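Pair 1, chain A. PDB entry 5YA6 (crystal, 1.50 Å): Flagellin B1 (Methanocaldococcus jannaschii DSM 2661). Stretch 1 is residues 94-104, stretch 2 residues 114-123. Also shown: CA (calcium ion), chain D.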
# COMPACT_ATOMS: atom_id res chain seq x y z
N SER A 94 15.14 -8.41 -3.86
CA SER A 94 14.98 -8.64 -5.29
C SER A 94 13.78 -9.51 -5.58
O SER A 94 13.46 -10.37 -4.74
CB SER A 94 16.21 -9.43 -5.84
OG SER A 94 17.41 -8.94 -5.28
N TYR A 95 13.11 -9.28 -6.71
CA TYR A 95 12.03 -10.17 -7.20
C TYR A 95 12.49 -10.86 -8.49
O TYR A 95 13.33 -10.32 -9.23
CB TYR A 95 10.63 -9.44 -7.45
CG TYR A 95 10.70 -8.33 -8.46
CD1 TYR A 95 11.03 -7.05 -8.08
CD2 TYR A 95 10.50 -8.57 -9.81
CE1 TYR A 95 11.15 -6.04 -9.00
CE2 TYR A 95 10.60 -7.58 -10.75
CZ TYR A 95 10.95 -6.30 -10.34
OH TYR A 95 11.11 -5.34 -11.33
N VAL A 96 11.93 -12.02 -8.77
CA VAL A 96 12.14 -12.69 -10.05
C VAL A 96 10.89 -12.62 -10.91
O VAL A 96 9.77 -12.83 -10.39
CB VAL A 96 12.58 -14.16 -9.77
CG1 VAL A 96 12.62 -14.98 -11.05
CG2 VAL A 96 13.87 -14.15 -8.96
N VAL A 97 11.03 -12.37 -12.19
CA VAL A 97 9.86 -12.38 -13.03
C VAL A 97 9.66 -13.74 -13.67
O VAL A 97 10.58 -14.28 -14.29
CB VAL A 97 9.94 -11.31 -14.13
CG1 VAL A 97 8.74 -11.35 -15.06
CG2 VAL A 97 10.12 -9.90 -13.50
N GLY A 98 8.48 -14.31 -13.52
CA GLY A 98 8.09 -15.57 -14.24
C GLY A 98 7.20 -15.21 -15.38
O GLY A 98 6.22 -14.46 -15.23
N VAL A 99 7.45 -15.86 -16.53
CA VAL A 99 6.56 -15.76 -17.65
C VAL A 99 5.31 -16.64 -17.46
O VAL A 99 5.42 -17.85 -17.18
CB VAL A 99 7.29 -16.12 -18.96
CG1 VAL A 99 6.34 -16.09 -20.16
CG2 VAL A 99 8.53 -15.25 -19.12
N ILE A 100 4.11 -16.07 -17.59
CA ILE A 100 2.85 -16.82 -17.52
C ILE A 100 2.20 -16.92 -18.89
O ILE A 100 1.68 -17.99 -19.30
CB ILE A 100 1.88 -16.20 -16.46
CG1 ILE A 100 2.55 -16.24 -15.07
CG2 ILE A 100 0.56 -16.95 -16.44
CD1 ILE A 100 2.92 -17.61 -14.49
N GLN A 101 2.22 -15.83 -19.64
CA GLN A 101 1.66 -15.82 -20.97
C GLN A 101 2.43 -14.75 -21.77
O GLN A 101 2.65 -13.65 -21.29
CB GLN A 101 0.22 -15.52 -20.77
CG GLN A 101 -0.60 -15.27 -21.97
CD GLN A 101 -2.05 -15.20 -21.55
OE1 GLN A 101 -2.61 -16.17 -21.00
NE2 GLN A 101 -2.66 -14.03 -21.72
N ASP A 102 2.97 -15.11 -22.94
CA ASP A 102 3.75 -14.15 -23.70
C ASP A 102 3.89 -14.65 -25.16
O ASP A 102 4.85 -15.29 -25.46
CB ASP A 102 5.10 -14.00 -23.03
CG ASP A 102 6.02 -13.06 -23.74
OD1 ASP A 102 5.56 -12.25 -24.60
OD2 ASP A 102 7.17 -13.09 -23.37
N ALA A 103 2.94 -14.27 -26.02
CA ALA A 103 2.89 -14.81 -27.44
C ALA A 103 4.15 -14.51 -28.23
O ALA A 103 4.71 -15.39 -28.93
CB ALA A 103 1.67 -14.23 -28.16
N ASP A 104 4.62 -13.27 -28.11
CA ASP A 104 5.77 -12.82 -28.86
C ASP A 104 7.14 -12.98 -28.18
O ASP A 104 8.14 -12.59 -28.77
CB ASP A 104 5.54 -11.38 -29.38
CG ASP A 104 5.77 -10.32 -28.33
OD1 ASP A 104 5.88 -10.68 -27.15
OD2 ASP A 104 5.88 -9.12 -28.69
N LYS A 114 1.02 -6.13 -24.90
CA LYS A 114 -0.37 -6.52 -24.93
C LYS A 114 -0.60 -8.03 -24.81
O LYS A 114 -0.03 -8.83 -25.59
CB LYS A 114 -0.99 -6.00 -26.26
CG LYS A 114 -2.43 -6.44 -26.43
CD LYS A 114 -3.04 -5.85 -27.69
CE LYS A 114 -4.44 -6.44 -27.91
NZ LYS A 114 -5.12 -5.85 -29.09
N GLY A 115 -1.48 -8.38 -23.89
CA GLY A 115 -1.89 -9.74 -23.64
C GLY A 115 -1.01 -10.51 -22.64
O GLY A 115 -1.40 -11.60 -22.19
N ASP A 116 0.15 -9.98 -22.31
CA ASP A 116 1.12 -10.73 -21.51
C ASP A 116 0.67 -10.86 -20.09
O ASP A 116 0.02 -9.95 -19.58
CB ASP A 116 2.50 -10.07 -21.49
CG ASP A 116 3.27 -10.17 -22.81
OD1 ASP A 116 2.83 -10.85 -23.79
OD2 ASP A 116 4.35 -9.56 -22.82
N ILE A 117 1.08 -11.95 -19.45
CA ILE A 117 0.93 -12.10 -18.00
C ILE A 117 2.30 -12.46 -17.46
O ILE A 117 2.94 -13.41 -17.93
CB ILE A 117 -0.14 -13.14 -17.55
CG1 ILE A 117 -1.48 -12.81 -18.18
CG2 ILE A 117 -0.24 -13.20 -16.02
CD1 ILE A 117 -2.50 -13.94 -17.96
N ALA A 118 2.73 -11.74 -16.43
CA ALA A 118 3.94 -12.05 -15.73
C ALA A 118 3.61 -12.30 -14.27
O ALA A 118 2.60 -11.81 -13.77
CB ALA A 118 4.96 -10.94 -15.82
N VAL A 119 4.47 -13.02 -13.56
CA VAL A 119 4.31 -13.17 -12.11
C VAL A 119 5.57 -12.67 -11.44
O VAL A 119 6.69 -12.88 -11.94
CB VAL A 119 3.95 -14.64 -11.74
CG1 VAL A 119 5.07 -15.60 -12.14
CG2 VAL A 119 3.62 -14.75 -10.27
N LEU A 120 5.45 -11.93 -10.33
CA LEU A 120 6.61 -11.47 -9.56
C LEU A 120 6.72 -12.47 -8.45
O LEU A 120 5.84 -12.59 -7.62
CB LEU A 120 6.40 -10.05 -9.02
CG LEU A 120 5.87 -9.06 -10.07
CD1 LEU A 120 5.73 -7.70 -9.37
CD2 LEU A 120 6.78 -8.92 -11.30
N LEU A 121 7.85 -13.15 -8.42
CA LEU A 121 8.16 -14.10 -7.39
C LEU A 121 8.96 -13.39 -6.27
O LEU A 121 10.06 -12.88 -6.47
CB LEU A 121 8.96 -15.28 -8.03
CG LEU A 121 8.32 -15.96 -9.25
CD1 LEU A 121 9.32 -16.98 -9.82
CD2 LEU A 121 6.96 -16.58 -8.92
N VAL A 122 8.39 -13.41 -5.06
CA VAL A 122 8.95 -12.75 -3.88
C VAL A 122 9.13 -13.72 -2.72
O VAL A 122 8.19 -14.45 -2.39
CB VAL A 122 8.04 -11.56 -3.43
CG1 VAL A 122 8.60 -10.86 -2.19
CG2 VAL A 122 7.89 -10.57 -4.57
N ASN A 123 10.35 -13.80 -2.15
CA ASN A 123 10.55 -14.59 -0.97
C ASN A 123 10.28 -13.74 0.20
O ASN A 123 11.13 -12.92 0.63
CB ASN A 123 11.96 -15.20 -0.83
CG ASN A 123 11.97 -16.25 0.29
OD1 ASN A 123 11.71 -15.94 1.42
ND2 ASN A 123 12.15 -17.52 -0.07
CA CA D . 4.71 -10.22 -25.11
O HOH W 1 12.29 -11.87 -2.82
O HOH W 2 0.99 -12.29 -25.06
O HOH W 3 3.04 -10.97 -26.74

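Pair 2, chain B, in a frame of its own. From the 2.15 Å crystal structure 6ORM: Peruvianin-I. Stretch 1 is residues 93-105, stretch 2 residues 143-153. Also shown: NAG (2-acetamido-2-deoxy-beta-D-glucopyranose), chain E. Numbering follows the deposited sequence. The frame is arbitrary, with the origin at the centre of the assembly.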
# COMPACT_ATOMS: atom_id res chain seq x y z
N ALA B 93 0.55 13.36 3.11
CA ALA B 93 1.93 12.95 3.34
C ALA B 93 2.40 13.43 4.71
O ALA B 93 1.92 14.44 5.23
CB ALA B 93 2.87 13.49 2.26
N SER B 94 3.35 12.68 5.27
CA SER B 94 4.18 13.19 6.35
C SER B 94 5.06 14.31 5.83
O SER B 94 5.34 14.41 4.63
CB SER B 94 5.05 12.08 6.94
OG SER B 94 4.29 10.96 7.34
N SER B 95 5.52 15.17 6.74
CA SER B 95 6.45 16.23 6.39
C SER B 95 7.61 16.21 7.37
O SER B 95 7.41 16.34 8.58
CB SER B 95 5.76 17.60 6.41
OG SER B 95 6.67 18.62 6.03
N LEU B 96 8.82 16.05 6.84
CA LEU B 96 10.05 16.10 7.63
C LEU B 96 10.72 17.44 7.33
O LEU B 96 11.23 17.65 6.22
CB LEU B 96 10.96 14.92 7.30
CG LEU B 96 12.26 14.76 8.09
CD1 LEU B 96 12.00 14.81 9.59
CD2 LEU B 96 12.93 13.45 7.71
N VAL B 97 10.72 18.33 8.31
CA VAL B 97 11.22 19.69 8.14
C VAL B 97 12.68 19.74 8.56
O VAL B 97 13.05 19.22 9.62
CB VAL B 97 10.39 20.68 8.97
CG1 VAL B 97 11.05 22.06 8.98
CG2 VAL B 97 8.97 20.77 8.43
N MET B 98 13.53 20.34 7.72
CA MET B 98 14.90 20.65 8.10
C MET B 98 15.10 22.16 8.04
O MET B 98 14.98 22.76 6.97
CB MET B 98 15.93 19.96 7.20
CG MET B 98 17.36 20.30 7.64
SD MET B 98 18.67 19.33 6.88
CE MET B 98 18.55 19.88 5.17
N ALA B 99 15.44 22.75 9.18
CA ALA B 99 15.80 24.16 9.23
C ALA B 99 17.24 24.34 8.76
O ALA B 99 18.13 23.57 9.13
CB ALA B 99 15.64 24.71 10.65
N THR B 100 17.46 25.34 7.90
CA THR B 100 18.78 25.62 7.37
C THR B 100 19.27 27.05 7.58
O THR B 100 20.48 27.28 7.52
CB THR B 100 18.84 25.30 5.87
OG1 THR B 100 17.86 26.09 5.17
CG2 THR B 100 18.55 23.82 5.62
N GLU B 101 18.38 28.01 7.84
CA GLU B 101 18.78 29.39 8.06
C GLU B 101 17.81 30.03 9.03
O GLU B 101 16.60 29.80 8.95
CB GLU B 101 18.83 30.17 6.74
CG GLU B 101 18.78 31.68 6.89
CD GLU B 101 18.43 32.38 5.59
OE1 GLU B 101 17.22 32.58 5.32
OE2 GLU B 101 19.37 32.73 4.84
N GLY B 102 18.34 30.84 9.95
CA GLY B 102 17.48 31.51 10.91
C GLY B 102 16.97 30.56 11.97
O GLY B 102 17.52 29.48 12.22
N GLU B 103 15.88 30.97 12.62
CA GLU B 103 15.29 30.22 13.72
C GLU B 103 13.78 30.30 13.64
O GLU B 103 13.21 31.37 13.39
CB GLU B 103 15.75 30.72 15.09
CG GLU B 103 17.23 30.56 15.35
CD GLU B 103 17.60 30.96 16.76
OE1 GLU B 103 16.67 31.15 17.58
OE2 GLU B 103 18.80 31.08 17.05
N ILE B 104 13.12 29.16 13.87
CA ILE B 104 11.68 29.05 13.70
C ILE B 104 11.07 28.34 14.90
O ILE B 104 11.71 27.52 15.56
CB ILE B 104 11.30 28.30 12.40
CG1 ILE B 104 12.00 26.94 12.36
CG2 ILE B 104 11.64 29.13 11.18
CD1 ILE B 104 11.70 26.13 11.12
N LEU B 105 9.80 28.66 15.16
CA LEU B 105 8.94 27.83 16.00
C LEU B 105 8.15 26.92 15.07
O LEU B 105 7.43 27.40 14.19
CB LEU B 105 8.00 28.68 16.85
CG LEU B 105 8.54 29.28 18.15
CD1 LEU B 105 7.40 29.88 18.96
CD2 LEU B 105 9.30 28.23 18.96
N GLY B 143 16.45 38.18 10.50
CA GLY B 143 16.45 37.98 9.06
C GLY B 143 15.46 36.92 8.61
O GLY B 143 14.47 36.60 9.29
N ASN B 144 15.74 36.35 7.44
CA ASN B 144 14.90 35.32 6.86
C ASN B 144 15.16 33.97 7.53
O ASN B 144 16.29 33.65 7.91
CB ASN B 144 15.15 35.17 5.36
CG ASN B 144 14.70 36.37 4.56
OD1 ASN B 144 13.94 37.22 5.02
ND2 ASN B 144 15.19 36.43 3.32
N ALA B 145 14.11 33.18 7.63
CA ALA B 145 14.21 31.78 8.03
C ALA B 145 13.97 30.91 6.81
O ALA B 145 13.03 31.16 6.04
CB ALA B 145 13.21 31.45 9.14
N THR B 146 14.81 29.90 6.62
CA THR B 146 14.66 28.95 5.52
C THR B 146 14.59 27.54 6.09
O THR B 146 15.39 27.17 6.95
CB THR B 146 15.82 29.06 4.53
OG1 THR B 146 15.88 30.39 4.01
CG2 THR B 146 15.64 28.08 3.37
N PHE B 147 13.62 26.76 5.61
CA PHE B 147 13.56 25.35 5.93
C PHE B 147 13.03 24.58 4.73
O PHE B 147 12.32 25.12 3.88
CB PHE B 147 12.71 25.07 7.18
CG PHE B 147 11.28 25.54 7.09
CD1 PHE B 147 10.95 26.85 7.39
CD2 PHE B 147 10.27 24.66 6.74
CE1 PHE B 147 9.64 27.28 7.32
CE2 PHE B 147 8.96 25.08 6.67
CZ PHE B 147 8.64 26.39 6.97
N TYR B 148 13.40 23.30 4.67
CA TYR B 148 12.98 22.40 3.60
C TYR B 148 12.09 21.32 4.19
O TYR B 148 12.42 20.73 5.22
CB TYR B 148 14.20 21.78 2.91
CG TYR B 148 15.04 22.79 2.18
CD1 TYR B 148 15.95 23.58 2.87
CD2 TYR B 148 14.92 22.96 0.81
CE1 TYR B 148 16.72 24.51 2.20
CE2 TYR B 148 15.68 23.89 0.14
CZ TYR B 148 16.59 24.66 0.84
OH TYR B 148 17.35 25.59 0.18
N ALA B 149 10.96 21.08 3.53
CA ALA B 149 10.03 20.03 3.92
C ALA B 149 10.17 18.87 2.95
O ALA B 149 9.93 19.03 1.75
CB ALA B 149 8.60 20.55 3.95
N SER B 150 10.57 17.71 3.46
CA SER B 150 10.56 16.47 2.70
C SER B 150 9.26 15.73 2.99
O SER B 150 8.92 15.52 4.16
CB SER B 150 11.76 15.59 3.04
OG SER B 150 12.98 16.21 2.66
N LEU B 151 8.52 15.37 1.95
CA LEU B 151 7.22 14.73 2.10
C LEU B 151 7.18 13.44 1.28
O LEU B 151 7.71 13.38 0.17
CB LEU B 151 6.09 15.67 1.67
CG LEU B 151 6.05 17.01 2.41
CD1 LEU B 151 6.60 18.14 1.54
CD2 LEU B 151 4.64 17.33 2.89
N ASN B 152 6.54 12.41 1.84
CA ASN B 152 6.48 11.10 1.20
C ASN B 152 5.25 10.99 0.29
O ASN B 152 4.40 10.11 0.42
CB ASN B 152 6.50 9.99 2.25
CG ASN B 152 5.34 10.07 3.22
OD1 ASN B 152 4.85 11.16 3.55
ND2 ASN B 152 4.88 8.91 3.69
N SER B 153 5.18 11.93 -0.65
CA SER B 153 4.23 11.84 -1.76
C SER B 153 4.75 12.72 -2.88
O SER B 153 5.41 13.73 -2.64
CB SER B 153 2.82 12.28 -1.34
OG SER B 153 1.94 12.27 -2.45
C1 NAG E . 14.91 37.46 2.35
C2 NAG E . 16.05 38.47 2.28
C3 NAG E . 15.79 39.49 1.17
C4 NAG E . 15.54 38.78 -0.15
C5 NAG E . 14.42 37.74 0.02
C6 NAG E . 14.24 36.87 -1.21
C7 NAG E . 17.41 39.00 4.25
C8 NAG E . 17.48 39.73 5.56
N2 NAG E . 16.27 39.12 3.56
O3 NAG E . 16.89 40.39 1.04
O4 NAG E . 15.17 39.73 -1.14
O5 NAG E . 14.74 36.84 1.09
O6 NAG E . 15.34 35.99 -1.38
O7 NAG E . 18.35 38.32 3.83
O HOH W 4 2.90 9.08 6.01
O HOH W 5 16.90 34.28 2.67

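Pair 1 and pair 2 share one backbone arrangement: two antiparallel strands interrupted by a beta bulge. Superposing 14 central residues gives an RMSD of 0.6 Å. The strand directions differ by 147° in pair 1 and 157° in pair 2.

The bulge falls at the same place in both. In pair 1, Ile A117 O accepts from Ile A100 N (2.9 Å) and from Gln A101 N (3.0 Å). In pair 2, Thr B146 O accepts from Thr B100 N (2.9 Å) and from Glu B101 N (3.2 Å). One carbonyl thus serves two successive amides, and the register shifts by one residue. The regular ladder also matches: Gly A98 N donates to Val A119 O at 2.8 Å, and Met B98 N to Tyr B148 O at 2.8 Å.

Val A97 and Val B97 coincide, both in rotamer t. Their neighbours differ. Val A97 CG1 meets Ala A118 CB at 3.9 Å, and its CG2 meets Leu A120 CD2 at 4.1 Å. In pair 2 the large and small residues trade places: Phe B147 matches Ala A118, and Ala B149 matches Leu A120. Val B97 CG1 now packs on Phe B147 CD2 at 3.5 Å. Tyr A95 matches Ser B95. The tyrosine reaches Leu A120, CD2 to CD2 at 4.0 Å; the serine OG lies 3.4 Å from Ala B149 CB.

On the other face, Gly A98 matches Met B98, and Val A119 matches Tyr B148. Val A119 is in rotamer p, and a CB on Gly A98 would lie 2.8 Å from its CG1, a clash. Tyr B148 is in rotamer m and leaves room for the methionine. Its ring edge faces Thr B100 OG1, 3.6 Å from Tyr B148 CE1. At the matching positions Ile A100 CD1 touches Val A119 CG1 at 3.8 Å.

Val A96 and Leu A121 make an apolar contact, CG1 to CD1 at 4.1 Å. Their counterparts are Leu B96 and Ser B150, whose CB atoms lie 4.4 Å apart.

Beside the bulge, Gln A101 matches Glu B101. Gln A101 NE2 donates to Gly A115 O at 2.8 Å. A carboxylate cannot donate in this way; Glu B101 OE1 instead accepts from Thr B146 OG1 at 2.9 Å. Thr B146 matches Ile A117, whose CG2 packs on Ile A100 CB at 3.7 Å.

Asp A116 matches Ala B145. Asp A116 OD1 and OD2 each bind the calcium ion CA at 2.4 Å, and Asp A102 OD1 binds it at 2.3 Å. Ala B145 CB instead packs on Ile B104 CG2 at 3.5 Å.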